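Local coordinates for peptidase S15/CocE/NonD (Thaumarchaeota archaeon SCGC AB-539-E09, PDB 4PF1), which acts as an aminopeptidase, a serine peptidase of the alpha/beta hydrolase fold that removes residues from the amino terminus of peptides, at the interface of chains A and B. Numbering follows the deposited sequence. Chains: chain A/B, Peptidase S15/CocE/NonD.

The interface of chains A and B. Residues chain A 108-109, 115-116, 214-215, 217-218; chain B 17-19.
B:Ile19 plugs chain A between A:Tyr116 and the end of helix 204-215, and with 87 Å² hidden it contributes more buried surface than any other residue of this patch. With CG1 anti to the carbonyl carbon (chi1 -55°) and the chain extended beyond it, the tip is carried inward: CD1 of B:Ile19 lies 3.6 Å from CB of A:Tyr116, at the root of the tyrosine rather than over its ring. CA of A:Arg218 lies 3.8 Å from CD1 of B:Ile19, and the A:Gly108 carbonyl oxygen stands beside the same methyl. The other branch, CG2 of B:Ile19, turns toward the A:Glu215 carbonyl oxygen O, at 3.4 Å, and the backbone of A:Thr217.

A second shell shapes this socket. CD of A:Lys109 sits 3.7 Å above the ring plane of A:Tyr116, over its centre, while its NZ donates to the carbonyl oxygens of A:Gln214 and A:Arg218, tying the helix end to the segment that follows.

Toward the rim, the backbone of A:Tyr116 is gripped at both ends. Its N donates to the hydroxyl OG of B:Ser17 (3.0 Å, 157° at H), and its carbonyl O receives N of B:Asp18 (2.8 Å). Farther out the carboxylates of A:Glu215 and B:Asp18 meet with planes 45° apart, OE2 to OD2 at 2.8 Å; such a pair would probably need a shared proton, which the model does not show. CD of A:Glu215 also lies 3.3 Å from CB of B:Asp18. An alanine in place of A:Glu215 would probably leave the B:Asp18 carboxylate without this partner and open a gap beside its CB.

The site joins an N-terminal loop of chain B, reaching across to its neighbour, to loops and a helix end within the S15 family region of chain A; the two-fold symmetric interface repeats the contact with the chains exchanged, an exchange of arms that may help hold these two copies together in the four-copy deposited assembly, though the structure alone does not show that this pairing is the biological one.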
# COMPACT_ATOMS: atom_id res chain seq x y z
N GLY A 108 37.09 -20.61 -5.22
CA GLY A 108 36.30 -21.48 -4.36
C GLY A 108 34.81 -21.24 -4.31
O GLY A 108 34.11 -21.93 -3.56
N LYS A 109 34.28 -20.27 -5.09
CA LYS A 109 32.85 -19.97 -5.07
C LYS A 109 32.17 -20.22 -6.41
O LYS A 109 32.72 -19.88 -7.46
CB LYS A 109 32.58 -18.52 -4.61
CG LYS A 109 32.73 -18.29 -3.09
CD LYS A 109 31.95 -19.28 -2.19
CE LYS A 109 30.45 -19.13 -2.28
NZ LYS A 109 29.75 -20.32 -1.75
N GLY A 115 39.82 -23.83 -3.39
CA GLY A 115 39.28 -23.76 -2.03
C GLY A 115 38.81 -22.37 -1.69
O GLY A 115 39.29 -21.38 -2.26
N TYR A 116 37.84 -22.27 -0.77
CA TYR A 116 37.32 -20.97 -0.40
C TYR A 116 37.69 -20.60 1.03
O TYR A 116 37.32 -21.30 1.97
CB TYR A 116 35.80 -20.88 -0.62
CG TYR A 116 35.21 -19.54 -0.22
CD1 TYR A 116 35.55 -18.38 -0.91
CD2 TYR A 116 34.39 -19.42 0.90
CE1 TYR A 116 35.06 -17.13 -0.52
CE2 TYR A 116 33.88 -18.18 1.29
CZ TYR A 116 34.22 -17.04 0.58
OH TYR A 116 33.73 -15.82 0.96
N GLN A 214 27.17 -19.12 2.68
CA GLN A 214 28.34 -18.98 1.82
C GLN A 214 29.36 -20.13 1.97
O GLN A 214 30.22 -20.28 1.10
CB GLN A 214 29.06 -17.64 2.09
CG GLN A 214 28.24 -16.39 1.74
CD GLN A 214 28.01 -16.21 0.26
OE1 GLN A 214 26.89 -16.31 -0.23
NE2 GLN A 214 29.08 -15.94 -0.48
N GLU A 215 29.33 -20.89 3.09
CA GLU A 215 30.37 -21.91 3.31
C GLU A 215 29.89 -23.35 3.51
O GLU A 215 30.74 -24.25 3.59
CB GLU A 215 31.28 -21.51 4.47
CG GLU A 215 31.97 -20.18 4.25
CD GLU A 215 33.14 -19.92 5.16
OE1 GLU A 215 33.20 -20.54 6.25
OE2 GLU A 215 34.03 -19.13 4.77
N THR A 217 28.20 -25.10 1.23
CA THR A 217 28.50 -25.63 -0.10
C THR A 217 29.17 -24.57 -0.97
O THR A 217 29.07 -23.37 -0.69
CB THR A 217 27.23 -26.16 -0.80
OG1 THR A 217 26.23 -25.13 -0.80
CG2 THR A 217 26.69 -27.44 -0.18
N ARG A 218 29.82 -25.01 -2.06
CA ARG A 218 30.48 -24.13 -3.03
C ARG A 218 29.46 -23.24 -3.77
O ARG A 218 29.72 -22.06 -3.98
CB ARG A 218 31.26 -24.99 -4.05
CG ARG A 218 32.07 -24.18 -5.08
CD ARG A 218 32.65 -25.07 -6.18
NE ARG A 218 33.54 -26.10 -5.63
CZ ARG A 218 34.85 -25.94 -5.46
NH1 ARG A 218 35.44 -24.80 -5.81
NH2 ARG A 218 35.58 -26.91 -4.94
N SER B 17 40.46 -25.00 3.04
CA SER B 17 39.22 -24.41 2.58
C SER B 17 38.20 -24.42 3.70
O SER B 17 38.10 -25.41 4.44
CB SER B 17 38.67 -25.16 1.37
OG SER B 17 37.40 -24.66 0.98
N ASP B 18 37.44 -23.33 3.84
CA ASP B 18 36.41 -23.18 4.86
C ASP B 18 35.21 -24.08 4.56
O ASP B 18 34.47 -24.42 5.48
CB ASP B 18 35.95 -21.72 4.94
CG ASP B 18 36.93 -20.75 5.59
OD1 ASP B 18 37.80 -21.21 6.36
OD2 ASP B 18 36.78 -19.53 5.38
N ILE B 19 35.01 -24.44 3.28
CA ILE B 19 33.89 -25.28 2.86
C ILE B 19 34.26 -26.76 3.07
O ILE B 19 35.24 -27.23 2.49
CB ILE B 19 33.46 -24.98 1.39
CG1 ILE B 19 33.15 -23.47 1.20
CG2 ILE B 19 32.27 -25.86 0.98
CD1 ILE B 19 32.88 -23.01 -0.25